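PDB 4XWW: DR2417, which is an RNase J of the metallo-beta-lactamase superfamily that probably trims RNA as a 5'-3' exonuclease, and possibly cuts it internally, in rRNA maturation and mRNA decay. Local coordinates for residues T18-L24 / N431-L437; R38-I43 / H73-I77; F398-W402 / H412-A416; P423-L427 / D440-V444. All blocks are in the same frame, centred on the assembly; numbering follows the deposited sequence.

How the interactions relate
From the N terminus, strand 19-23 enters the fold first and is paired in interaction 1 with 431-437, a closure over about 400 residues that brings the chain back to its start. Interactions 2 and 3 nest inside that long loop, one after the other. Interaction 2 joins the hairpin 38-43 to 73-77 and adds to the same sheet, Glu20 bonding to Arg38 through the backbone. Interaction 3 sets helix 406-417 on strand 398-402 of the second sheet. Interaction 4 follows interaction 3 in the chain and crosses interaction 1: its 423-427 belongs to the second sheet, its 440-444 to the first, so it bridges the two.

Interaction 1. Residues T18-L24 / N431-L437; sequences TLEVIPL and NGDIVNL
Leu19 runs parallel to Leu437 on one face of the sheet, CD2 to CD2 at 3.8 Å. Each leucine carries CG anti to its own backbone N (chi1 -177° and 179°), which gives the two branched ends matching directions. Val21 and Val435 pair next along the same face, CB to CB at 4.2 Å. On the other face the CG2 methyl of Ile434 runs alongside the extended chain of Glu20, 3.8 Å from its CD, and Asn436 reaches square across Thr18.

The backbones form an antiparallel ladder. Leu19 and Leu437 bond to each other in both directions, as do Val21 and Val435; the bond from Val21 N to Val435 O is 2.8 Å long and nearly straight at 171°. Past Ile22, the Gly432 N-H takes Pro23 O, also at 2.8 Å; the positive phi of Gly432 suits a residue without a side chain. The Asn431 side chain, held by Met27 and Glu29, is about 12 Å from a bound zinc ion.

Strand 19-23 thus lies within one sheet of the metallo-beta-lactamase fold. The chemistry is divided: alternate main-chain groups are paired here, those between them turn to 34-39 on one side and 441-447 on the other, while the leucines and valines give one face an apolar surface that packs toward Phe398 and Leu400 of the second sheet.

Interaction 2. Residues R38-I43 / H73-I77; sequences RYGDEI and HQDKI
Lys76 lays its aliphatic chain across the turn of the 38-43 hairpin, with CB 3.2 Å from Asp41 O and CD over one face of the Arg38 guanidinium. Arg38 is extended from CG to NE and comes in from the strand, so that the two long side chains pass at a slant; its NH2 lies 3.7 Å from Lys76 CE. The guanidinium also meets His73, the two side chains crossing at about a right angle with their planes 49° apart, and NH1 stands 3.6 Å from His73 CE1.

What fixes the rotation of the guanidinium is its own hairpin. Arg38 NE gives a bond of 2.9 Å to Gly40 O, which lies at the edge of the group and near its plane, and NH2 makes a long, weak hydrogen bond to Asp41 OD1 as part of a salt bridge. Lys76 turns at its last torsion (chi4 71°), carrying NZ to the edge of the His73 ring for a weak bond to ND1. The two cationic groups stay 4.7 Å apart, Arg38 NH2 to Lys76 NZ, and the carboxylate of Asp41 probably eases their nearness.

Beneath the polar layer, Ile43 points CD1 at His73 CB, 3.8 Å away, and its CG2 meets Ile77 CG1. Ile43 N bonds to Lys76 O at 2.9 Å. With Ile43 and Ile77 as a parallel bridge, this is where strand 77-82 starts alongside 42-46: a type II' turn hairpin, Tyr39 to Glu42, continued by a parallel strand, within the mixed sheet of the metallo-beta-lactamase fold.

Interaction 3. Residues F398-W402 / H412-A416; sequences FFLPW and HAKLA
Phe399 drives the edge of its ring into the face of His412, a T-shaped pair with centroids 4.9 Å apart and planes at 82°. Its CZ sits over the centre of the imidazole and is 3.6 Å from His412 NE2. Both residues hold CG anti to the backbone N: from the strand this sends the phenyl ring out toward the helix, while in His412 (chi1 -159°) it swings the imidazole back across the end of that ring. The phenyl ring continues along the helix, Phe399 CE2 4.0 Å from Ala416 CB, and the small alanine lets strand and helix approach here. His412 O lies at the phenyl ring's edge, in its plane.

Strand 398-402, helix 406-417 and strand 425-426 make up a beta-alpha-beta unit of the second sheet, and these side chains pack between its first strand and the helix, whose short segment runs at 144° to the strand. Helix 384-394 also covers Ala416 and His412 through Leu391 and Leu387.

Pro401 meets His412 obliquely, CB to CB at 3.8 Å, while its CD covers one face of the Phe399 ring near the centre. The imidazole's rotation is further set by a hydrogen bond of ND1 to Ser210 OG, the hydroxyl that also meets Trp402 O. The His412 side chain is about 6 Å from that of Asp209, predicted to be the proton donor, and about 8 Å from that of the zinc ligand His403.

Interaction 4. Residues P423-L427 / D440-V444; sequences PKRTL and DEFRV
Lys424 reaches Asp440 with a fully extended chain, and NZ forms a salt bridge of 2.9 Å to OD1, meeting the syn lone pair of that oxygen; the two side chains are roughly perpendicular. Asp440 OD1 also has a salt bridge to Lys397, so two lysines gather at one carboxylate oxygen. One residue on, Arg425 sends its NE to the carbonyl of Phe442, 3.0 Å from Phe442 O and in the carbonyl plane. The bend at chi3 (41°) is what turns NE toward this backbone oxygen.

Farther in, the aromatic ring of Phe442 takes Leu427 on one face. Leu427 CD1 stands 3.7 Å from the ring centroid, 15° off the normal, a CH-pi contact, while its CG is 3.4 Å from Phe442 CE2. Phe442, with CG anti to its backbone N, extends its ring toward Leu427, between the two sheets. There it also stacks on Phe398 and touches Val435 and Leu437. Leu427 CD1 spreads on toward Val444, with CG2 at 4.3 Å.

The touching segments run nearly the same way, 14° apart end to end, but share no backbone bonds: 425-426 edges the second sheet and 441-447 the first. Polar pairs lie at the outer side, with Phe442, the buried residue, packed against Leu427. A carboxylate oxygen paired with two lysines and an arginine-to-carbonyl bond thus flank a CH-pi contact, so that side chains, and not bonds between backbones, join the two sheets here.

Interaction 1. Residues T18-L24 / N431-L437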
loop_
_atom_site.group_PDB
_atom_site.type_symbol
_atom_site.label_atom_id
_atom_site.label_comp_id
_atom_site.label_asym_id
_atom_site.label_seq_id
_atom_site.Cartn_x
_atom_site.Cartn_y
_atom_site.Cartn_z
ATOM N N THR A 18 3.093 42.893 -9.654
ATOM C CA THR A 18 2.461 41.636 -10.026
ATOM C C THR A 18 1.814 40.956 -8.832
ATOM O O THR A 18 2.162 41.218 -7.681
ATOM C CB THR A 18 3.473 40.659 -10.649
ATOM O OG1 THR A 18 4.574 40.470 -9.749
ATOM C CG2 THR A 18 3.995 41.194 -11.968
ATOM N N LEU A 19 0.851 40.090 -9.120
ATOM C CA LEU A 19 0.302 39.210 -8.109
ATOM C C LEU A 19 1.288 38.060 -7.951
ATOM O O LEU A 19 1.814 37.566 -8.945
ATOM C CB LEU A 19 -1.085 38.705 -8.526
ATOM C CG LEU A 19 -1.859 37.820 -7.550
ATOM C CD1 LEU A 19 -2.240 38.612 -6.318
ATOM C CD2 LEU A 19 -3.100 37.209 -8.214
ATOM N N GLU A 20 1.573 37.662 -6.715
ATOM C CA GLU A 20 2.327 36.437 -6.481
ATOM C C GLU A 20 1.350 35.419 -5.954
ATOM O O GLU A 20 0.617 35.695 -5.004
ATOM C CB GLU A 20 3.474 36.643 -5.490
ATOM C CG GLU A 20 4.478 37.718 -5.931
ATOM C CD GLU A 20 5.535 38.005 -4.881
ATOM O OE1 GLU A 20 5.291 37.759 -3.681
ATOM O OE2 GLU A 20 6.615 38.491 -5.264
ATOM N N VAL A 21 1.311 34.273 -6.610
ATOM C CA VAL A 21 0.588 33.128 -6.096
ATOM C C VAL A 21 1.648 32.203 -5.508
ATOM O O VAL A 21 2.520 31.729 -6.232
ATOM C CB VAL A 21 -0.212 32.410 -7.190
ATOM C CG1 VAL A 21 -1.000 31.225 -6.598
ATOM C CG2 VAL A 21 -1.158 33.364 -7.872
ATOM N N ILE A 22 1.618 32.004 -4.195
ATOM C CA ILE A 22 2.659 31.229 -3.530
ATOM C C ILE A 22 2.030 30.046 -2.796
ATOM O O ILE A 22 1.599 30.180 -1.654
ATOM C CB ILE A 22 3.460 32.119 -2.542
ATOM C CG1 ILE A 22 3.911 33.415 -3.238
ATOM C CG2 ILE A 22 4.641 31.343 -1.959
ATOM C CD1 ILE A 22 4.552 34.447 -2.304
ATOM N N PRO A 23 1.943 28.891 -3.467
ATOM C CA PRO A 23 1.474 27.675 -2.785
ATOM C C PRO A 23 2.438 27.276 -1.679
ATOM O O PRO A 23 3.637 27.180 -1.944
ATOM C CB PRO A 23 1.448 26.631 -3.898
ATOM C CG PRO A 23 2.425 27.114 -4.905
ATOM C CD PRO A 23 2.336 28.621 -4.862
ATOM N N LEU A 24 1.942 27.083 -0.459
ATOM C CA LEU A 24 2.803 26.600 0.621
ATOM C C LEU A 24 2.534 25.132 0.912
ATOM O O LEU A 24 3.288 24.487 1.636
ATOM C CB LEU A 24 2.627 27.435 1.896
ATOM C CG LEU A 24 3.152 28.877 1.826
ATOM C CD1 LEU A 24 2.925 29.641 3.161
ATOM C CD2 LEU A 24 4.640 28.921 1.404
ATOM N N ASN A 431 5.250 23.349 -4.160
ATOM C CA ASN A 431 5.190 24.135 -2.927
ATOM C C ASN A 431 6.428 25.012 -2.797
ATOM O O ASN A 431 7.541 24.560 -3.077
ATOM C CB ASN A 431 5.073 23.233 -1.702
ATOM C CG ASN A 431 3.819 22.427 -1.694
ATOM O OD1 ASN A 431 2.802 22.832 -2.261
ATOM N ND2 ASN A 431 3.865 21.271 -1.049
ATOM N N GLY A 432 6.231 26.252 -2.359
ATOM C CA GLY A 432 7.312 27.222 -2.237
ATOM C C GLY A 432 7.558 28.044 -3.488
ATOM O O GLY A 432 8.265 29.043 -3.436
ATOM N N ASP A 433 6.971 27.651 -4.612
ATOM C CA ASP A 433 7.147 28.436 -5.839
ATOM C C ASP A 433 6.506 29.810 -5.700
ATOM O O ASP A 433 5.397 29.941 -5.163
ATOM C CB ASP A 433 6.524 27.746 -7.056
ATOM C CG ASP A 433 7.384 26.645 -7.623
ATOM O OD1 ASP A 433 8.549 26.495 -7.197
ATOM O OD2 ASP A 433 6.882 25.941 -8.523
ATOM N N ILE A 434 7.195 30.832 -6.192
ATOM C CA ILE A 434 6.565 32.131 -6.369
ATOM C C ILE A 434 6.075 32.199 -7.805
ATOM O O ILE A 434 6.874 32.273 -8.739
ATOM C CB ILE A 434 7.528 33.313 -6.085
ATOM C CG1 ILE A 434 8.160 33.173 -4.703
ATOM C CG2 ILE A 434 6.785 34.623 -6.199
ATOM C CD1 ILE A 434 9.379 34.046 -4.508
ATOM N N VAL A 435 4.765 32.128 -7.998
ATOM C CA VAL A 435 4.235 32.206 -9.347
ATOM C C VAL A 435 3.816 33.646 -9.616
ATOM O O VAL A 435 2.905 34.176 -8.969
ATOM C CB VAL A 435 3.051 31.245 -9.559
ATOM C CG1 VAL A 435 2.561 31.323 -11.003
ATOM C CG2 VAL A 435 3.468 29.805 -9.211
ATOM N N ASN A 436 4.498 34.293 -10.553
ATOM C CA ASN A 436 4.179 35.680 -10.861
ATOM C C ASN A 436 3.099 35.800 -11.910
ATOM O O ASN A 436 3.171 35.183 -12.964
ATOM C CB ASN A 436 5.426 36.432 -11.309
ATOM C CG ASN A 436 6.108 37.120 -10.163
ATOM O OD1 ASN A 436 6.911 36.519 -9.459
ATOM N ND2 ASN A 436 5.759 38.377 -9.940
ATOM N N LEU A 437 2.099 36.617 -11.614
ATOM C CA LEU A 437 0.951 36.723 -12.491
ATOM C C LEU A 437 0.662 38.181 -12.808
ATOM O O LEU A 437 0.504 39.004 -11.909
ATOM C CB LEU A 437 -0.272 36.051 -11.853
ATOM C CG LEU A 437 -1.585 36.105 -12.641
ATOM C CD1 LEU A 437 -1.550 35.093 -13.761
ATOM C CD2 LEU A 437 -2.786 35.867 -11.746
#

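Interaction 2. Residues R38-I43 / H73-I77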
loop_
_atom_site.group_PDB
_atom_site.type_symbol
_atom_site.label_atom_id
_atom_site.label_comp_id
_atom_site.label_asym_id
_atom_site.label_seq_id
_atom_site.Cartn_x
_atom_site.Cartn_y
_atom_site.Cartn_z
ATOM N N ARG A 38 -0.223 37.308 -2.806
ATOM C CA ARG A 38 0.403 38.542 -2.380
ATOM C C ARG A 38 0.386 39.586 -3.486
ATOM O O ARG A 38 0.807 39.325 -4.615
ATOM C CB ARG A 38 1.846 38.321 -1.917
ATOM C CG ARG A 38 2.495 39.622 -1.421
ATOM C CD ARG A 38 3.901 39.431 -0.871
ATOM N NE ARG A 38 4.483 40.741 -0.565
ATOM C CZ ARG A 38 5.750 40.953 -0.229
ATOM N NH1 ARG A 38 6.603 39.943 -0.151
ATOM N NH2 ARG A 38 6.165 42.191 0.023
ATOM N N TYR A 39 -0.136 40.753 -3.135
ATOM C CA TYR A 39 -0.051 41.943 -3.983
ATOM C C TYR A 39 0.447 43.140 -3.168
ATOM O O TYR A 39 -0.226 43.603 -2.243
ATOM C CB TYR A 39 -1.407 42.265 -4.618
ATOM C CG TYR A 39 -1.283 43.346 -5.666
ATOM C CD1 TYR A 39 -1.317 44.684 -5.307
ATOM C CD2 TYR A 39 -1.080 43.030 -7.003
ATOM C CE1 TYR A 39 -1.174 45.676 -6.241
ATOM C CE2 TYR A 39 -0.934 44.034 -7.960
ATOM C CZ TYR A 39 -0.988 45.357 -7.561
ATOM O OH TYR A 39 -0.854 46.382 -8.476
ATOM N N GLY A 40 1.624 43.644 -3.519
ATOM C CA GLY A 40 2.240 44.716 -2.757
ATOM C C GLY A 40 2.492 44.234 -1.345
ATOM O O GLY A 40 3.100 43.181 -1.153
ATOM N N ASP A 41 2.001 44.979 -0.358
ATOM C CA ASP A 41 2.204 44.584 1.032
ATOM C C ASP A 41 0.946 43.978 1.659
ATOM O O ASP A 41 0.740 44.055 2.870
ATOM C CB ASP A 41 2.688 45.771 1.858
ATOM C CG ASP A 41 4.145 46.113 1.581
ATOM O OD1 ASP A 41 4.865 45.260 1.012
ATOM O OD2 ASP A 41 4.573 47.231 1.943
ATOM N N GLU A 42 0.107 43.374 0.827
ATOM C CA GLU A 42 -1.089 42.709 1.322
ATOM C C GLU A 42 -1.062 41.231 0.977
ATOM O O GLU A 42 -0.685 40.839 -0.128
ATOM C CB GLU A 42 -2.357 43.362 0.758
ATOM C CG GLU A 42 -2.544 44.818 1.200
ATOM C CD GLU A 42 -3.828 45.436 0.659
ATOM O OE1 GLU A 42 -4.446 44.842 -0.251
ATOM O OE2 GLU A 42 -4.219 46.524 1.144
ATOM N N ILE A 43 -1.484 40.416 1.935
ATOM C CA ILE A 43 -1.581 38.987 1.716
ATOM C C ILE A 43 -2.954 38.454 2.094
ATOM O O ILE A 43 -3.498 38.808 3.129
ATOM C CB ILE A 43 -0.496 38.229 2.519
ATOM C CG1 ILE A 43 0.861 38.405 1.831
ATOM C CG2 ILE A 43 -0.863 36.755 2.664
ATOM C CD1 ILE A 43 2.059 37.939 2.669
ATOM N N HIS A 73 6.153 37.573 7.091
ATOM C CA HIS A 73 5.292 38.615 6.546
ATOM C C HIS A 73 3.962 38.741 7.284
ATOM O O HIS A 73 2.959 39.157 6.698
ATOM C CB HIS A 73 5.034 38.342 5.066
ATOM C CG HIS A 73 6.276 38.271 4.241
ATOM N ND1 HIS A 73 6.904 39.387 3.733
ATOM C CD2 HIS A 73 7.010 37.206 3.824
ATOM C CE1 HIS A 73 7.968 39.019 3.040
ATOM N NE2 HIS A 73 8.050 37.696 3.085
ATOM N N GLN A 74 3.958 38.399 8.568
ATOM C CA GLN A 74 2.696 38.254 9.289
ATOM C C GLN A 74 1.885 39.542 9.336
ATOM O O GLN A 74 0.661 39.498 9.285
ATOM C CB GLN A 74 2.940 37.726 10.706
ATOM C CG GLN A 74 3.971 38.462 11.520
ATOM C CD GLN A 74 4.193 37.790 12.866
ATOM O OE1 GLN A 74 3.505 38.091 13.841
ATOM N NE2 GLN A 74 5.145 36.857 12.921
ATOM N N ASP A 75 2.567 40.684 9.419
ATOM C CA ASP A 75 1.899 41.981 9.454
ATOM C C ASP A 75 1.147 42.310 8.174
ATOM O O ASP A 75 0.313 43.211 8.160
ATOM C CB ASP A 75 2.914 43.093 9.731
ATOM C CG ASP A 75 3.387 43.097 11.160
ATOM O OD1 ASP A 75 2.690 42.512 12.017
ATOM O OD2 ASP A 75 4.451 43.690 11.430
ATOM N N LYS A 76 1.458 41.600 7.097
ATOM C CA LYS A 76 0.839 41.882 5.805
ATOM C C LYS A 76 -0.440 41.071 5.590
ATOM O O LYS A 76 -1.228 41.372 4.693
ATOM C CB LYS A 76 1.827 41.596 4.668
ATOM C CG LYS A 76 3.072 42.479 4.675
ATOM C CD LYS A 76 3.982 42.130 3.509
ATOM C CE LYS A 76 5.273 42.940 3.577
ATOM N NZ LYS A 76 6.143 42.493 4.693
ATOM N N ILE A 77 -0.645 40.055 6.423
ATOM C CA ILE A 77 -1.773 39.140 6.244
ATOM C C ILE A 77 -3.096 39.846 6.545
ATOM O O ILE A 77 -3.322 40.316 7.666
ATOM C CB ILE A 77 -1.644 37.890 7.142
ATOM C CG1 ILE A 77 -0.376 37.097 6.810
ATOM C CG2 ILE A 77 -2.889 36.977 6.981
ATOM C CD1 ILE A 77 -0.007 36.100 7.872
#

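Interaction 3. Residues F398-W402 / H412-A416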
loop_
_atom_site.group_PDB
_atom_site.type_symbol
_atom_site.label_atom_id
_atom_site.label_comp_id
_atom_site.label_asym_id
_atom_site.label_seq_id
_atom_site.Cartn_x
_atom_site.Cartn_y
_atom_site.Cartn_z
ATOM N N PHE A 398 -4.260 31.734 -18.189
ATOM C CA PHE A 398 -3.190 30.973 -17.551
ATOM C C PHE A 398 -3.773 29.885 -16.655
ATOM O O PHE A 398 -4.902 30.011 -16.189
ATOM C CB PHE A 398 -2.291 31.922 -16.769
ATOM C CG PHE A 398 -1.609 32.953 -17.645
ATOM C CD1 PHE A 398 -0.833 32.544 -18.712
ATOM C CD2 PHE A 398 -1.750 34.315 -17.402
ATOM C CE1 PHE A 398 -0.197 33.478 -19.525
ATOM C CE2 PHE A 398 -1.123 35.263 -18.214
ATOM C CZ PHE A 398 -0.341 34.838 -19.280
ATOM N N PHE A 399 -3.031 28.805 -16.426
ATOM C CA PHE A 399 -3.609 27.664 -15.738
ATOM C C PHE A 399 -2.614 27.032 -14.759
ATOM O O PHE A 399 -1.467 26.738 -15.124
ATOM C CB PHE A 399 -4.104 26.661 -16.792
ATOM C CG PHE A 399 -4.684 25.386 -16.235
ATOM C CD1 PHE A 399 -5.497 25.391 -15.114
ATOM C CD2 PHE A 399 -4.442 24.187 -16.882
ATOM C CE1 PHE A 399 -6.033 24.194 -14.628
ATOM C CE2 PHE A 399 -4.973 22.999 -16.416
ATOM C CZ PHE A 399 -5.764 22.997 -15.283
ATOM N N LEU A 400 -3.070 26.845 -13.515
ATOM C CA LEU A 400 -2.314 26.165 -12.466
ATOM C C LEU A 400 -3.059 24.935 -11.977
ATOM O O LEU A 400 -3.886 25.027 -11.073
ATOM C CB LEU A 400 -2.067 27.078 -11.260
ATOM C CG LEU A 400 -0.922 28.082 -11.240
ATOM C CD1 LEU A 400 -0.930 28.807 -9.894
ATOM C CD2 LEU A 400 0.405 27.373 -11.444
ATOM N N PRO A 401 -2.761 23.770 -12.560
ATOM C CA PRO A 401 -3.374 22.546 -12.031
ATOM C C PRO A 401 -2.866 22.287 -10.613
ATOM O O PRO A 401 -1.659 22.376 -10.349
ATOM C CB PRO A 401 -2.925 21.468 -13.023
ATOM C CG PRO A 401 -1.734 22.077 -13.741
ATOM C CD PRO A 401 -2.018 23.538 -13.807
ATOM N N TRP A 402 -3.787 21.944 -9.719
ATOM C CA TRP A 402 -3.561 22.019 -8.282
ATOM C C TRP A 402 -4.166 20.780 -7.595
ATOM O O TRP A 402 -4.847 19.999 -8.259
ATOM C CB TRP A 402 -4.153 23.367 -7.777
ATOM C CG TRP A 402 -4.512 23.421 -6.332
ATOM C CD1 TRP A 402 -3.682 23.739 -5.290
ATOM C CD2 TRP A 402 -5.798 23.181 -5.764
ATOM N NE1 TRP A 402 -4.367 23.671 -4.107
ATOM C CE2 TRP A 402 -5.672 23.329 -4.369
ATOM C CE3 TRP A 402 -7.052 22.852 -6.300
ATOM C CZ2 TRP A 402 -6.751 23.167 -3.493
ATOM C CZ3 TRP A 402 -8.132 22.663 -5.422
ATOM C CH2 TRP A 402 -7.962 22.822 -4.035
ATOM N N HIS A 412 -3.662 16.833 -15.944
ATOM C CA HIS A 412 -4.661 17.898 -16.025
ATOM C C HIS A 412 -4.224 18.908 -17.098
ATOM O O HIS A 412 -5.032 19.398 -17.891
ATOM C CB HIS A 412 -4.809 18.570 -14.655
ATOM C CG HIS A 412 -6.103 19.305 -14.451
ATOM N ND1 HIS A 412 -6.461 19.827 -13.223
ATOM C CD2 HIS A 412 -7.103 19.635 -15.307
ATOM C CE1 HIS A 412 -7.631 20.436 -13.328
ATOM N NE2 HIS A 412 -8.042 20.341 -14.579
ATOM N N ALA A 413 -2.924 19.199 -17.124
ATOM C CA ALA A 413 -2.366 20.119 -18.109
ATOM C C ALA A 413 -2.559 19.567 -19.523
ATOM O O ALA A 413 -2.917 20.294 -20.445
ATOM C CB ALA A 413 -0.878 20.370 -17.815
ATOM N N LYS A 414 -2.318 18.270 -19.689
ATOM C CA LYS A 414 -2.479 17.628 -20.994
ATOM C C LYS A 414 -3.929 17.630 -21.462
ATOM O O LYS A 414 -4.204 17.854 -22.645
ATOM C CB LYS A 414 -1.968 16.187 -20.943
ATOM C CG LYS A 414 -0.446 16.072 -20.832
ATOM C CD LYS A 414 -0.006 14.609 -20.888
ATOM C CE LYS A 414 1.465 14.452 -20.526
ATOM N NZ LYS A 414 2.351 15.219 -21.438
ATOM N N LEU A 415 -4.848 17.393 -20.529
ATOM C CA LEU A 415 -6.277 17.483 -20.831
ATOM C C LEU A 415 -6.619 18.874 -21.391
ATOM O O LEU A 415 -7.348 19.012 -22.372
ATOM C CB LEU A 415 -7.111 17.204 -19.579
ATOM C CG LEU A 415 -8.624 17.314 -19.753
ATOM C CD1 LEU A 415 -9.135 16.275 -20.742
ATOM C CD2 LEU A 415 -9.320 17.146 -18.400
ATOM N N ALA A 416 -6.066 19.907 -20.771
ATOM C CA ALA A 416 -6.346 21.269 -21.194
ATOM C C ALA A 416 -5.906 21.494 -22.645
ATOM O O ALA A 416 -6.570 22.190 -23.403
ATOM C CB ALA A 416 -5.663 22.268 -20.257
#

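Interaction 4. Residues P423-L427 / D440-V444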
loop_
_atom_site.group_PDB
_atom_site.type_symbol
_atom_site.label_atom_id
_atom_site.label_comp_id
_atom_site.label_asym_id
_atom_site.label_seq_id
_atom_site.Cartn_x
_atom_site.Cartn_y
_atom_site.Cartn_z
ATOM N N PRO A 423 -5.202 27.080 -22.518
ATOM C CA PRO A 423 -4.606 28.274 -21.914
ATOM C C PRO A 423 -3.365 28.694 -22.668
ATOM O O PRO A 423 -2.699 27.844 -23.262
ATOM C CB PRO A 423 -4.235 27.822 -20.498
ATOM C CG PRO A 423 -4.999 26.563 -20.269
ATOM C CD PRO A 423 -5.176 25.924 -21.611
ATOM N N LYS A 424 -3.065 29.986 -22.649
ATOM C CA LYS A 424 -1.837 30.483 -23.250
ATOM C C LYS A 424 -0.619 29.770 -22.679
ATOM O O LYS A 424 0.288 29.372 -23.420
ATOM C CB LYS A 424 -1.708 31.981 -23.029
ATOM C CG LYS A 424 -0.401 32.532 -23.568
ATOM C CD LYS A 424 -0.468 34.020 -23.762
ATOM C CE LYS A 424 0.798 34.505 -24.455
ATOM N NZ LYS A 424 0.843 35.979 -24.601
ATOM N N ARG A 425 -0.598 29.611 -21.357
ATOM C CA ARG A 425 0.478 28.881 -20.702
ATOM C C ARG A 425 -0.031 28.171 -19.450
ATOM O O ARG A 425 -0.887 28.685 -18.723
ATOM C CB ARG A 425 1.646 29.814 -20.341
ATOM C CG ARG A 425 2.875 29.060 -19.820
ATOM C CD ARG A 425 4.172 29.868 -19.921
ATOM N NE ARG A 425 3.984 31.269 -19.562
ATOM C CZ ARG A 425 3.998 32.272 -20.435
ATOM N NH1 ARG A 425 4.202 32.032 -21.724
ATOM N NH2 ARG A 425 3.812 33.518 -20.020
ATOM N N THR A 426 0.494 26.979 -19.222
ATOM C CA THR A 426 0.147 26.205 -18.036
ATOM C C THR A 426 1.429 25.912 -17.279
ATOM O O THR A 426 2.425 25.505 -17.885
ATOM C CB THR A 426 -0.561 24.895 -18.398
ATOM O OG1 THR A 426 -1.756 25.178 -19.137
ATOM C CG2 THR A 426 -0.915 24.105 -17.138
ATOM N N LEU A 427 1.426 26.133 -15.966
ATOM C CA LEU A 427 2.596 25.799 -15.157
ATOM C C LEU A 427 2.289 24.686 -14.171
ATOM O O LEU A 427 1.163 24.572 -13.686
ATOM C CB LEU A 427 3.099 27.008 -14.390
ATOM C CG LEU A 427 3.634 28.138 -15.252
ATOM C CD1 LEU A 427 3.985 29.321 -14.369
ATOM C CD2 LEU A 427 4.843 27.668 -16.069
ATOM N N ASP A 440 -0.151 39.811 -18.835
ATOM C CA ASP A 440 0.516 38.963 -19.815
ATOM C C ASP A 440 1.794 38.360 -19.243
ATOM O O ASP A 440 2.786 38.197 -19.952
ATOM C CB ASP A 440 0.843 39.741 -21.093
ATOM C CG ASP A 440 1.146 38.814 -22.258
ATOM O OD1 ASP A 440 0.434 37.794 -22.372
ATOM O OD2 ASP A 440 2.095 39.077 -23.031
ATOM N N GLU A 441 1.773 38.046 -17.951
ATOM C CA GLU A 441 2.922 37.428 -17.301
ATOM C C GLU A 441 2.457 36.226 -16.513
ATOM O O GLU A 441 1.441 36.285 -15.833
ATOM C CB GLU A 441 3.639 38.412 -16.371
ATOM C CG GLU A 441 4.854 37.796 -15.659
ATOM C CD GLU A 441 5.629 38.798 -14.816
ATOM O OE1 GLU A 441 5.279 39.997 -14.848
ATOM O OE2 GLU A 441 6.593 38.386 -14.130
ATOM N N PHE A 442 3.213 35.144 -16.605
ATOM C CA PHE A 442 2.892 33.924 -15.880
ATOM C C PHE A 442 4.152 33.078 -15.819
ATOM O O PHE A 442 4.478 32.353 -16.761
ATOM C CB PHE A 442 1.748 33.178 -16.566
ATOM C CG PHE A 442 1.206 32.005 -15.764
ATOM C CD1 PHE A 442 0.777 32.192 -14.453
ATOM C CD2 PHE A 442 1.100 30.744 -16.324
ATOM C CE1 PHE A 442 0.259 31.129 -13.710
ATOM C CE2 PHE A 442 0.586 29.678 -15.589
ATOM C CZ PHE A 442 0.166 29.876 -14.281
ATOM N N ARG A 443 4.881 33.196 -14.716
ATOM C CA ARG A 443 6.148 32.487 -14.582
ATOM C C ARG A 443 6.517 32.272 -13.124
ATOM O O ARG A 443 6.064 32.999 -12.243
ATOM C CB ARG A 443 7.265 33.273 -15.277
ATOM C CG ARG A 443 7.420 34.658 -14.706
ATOM C CD ARG A 443 8.525 35.463 -15.367
ATOM N NE ARG A 443 8.774 36.683 -14.607
ATOM C CZ ARG A 443 9.765 36.833 -13.733
ATOM N NH1 ARG A 443 10.620 35.844 -13.517
ATOM N NH2 ARG A 443 9.903 37.980 -13.079
ATOM N N VAL A 444 7.354 31.274 -12.880
ATOM C CA VAL A 444 7.928 31.073 -11.560
ATOM C C VAL A 444 9.167 31.950 -11.423
ATOM O O VAL A 444 10.146 31.756 -12.149
ATOM C CB VAL A 444 8.317 29.607 -11.312
ATOM C CG1 VAL A 444 8.911 29.464 -9.912
ATOM C CG2 VAL A 444 7.107 28.658 -11.510
#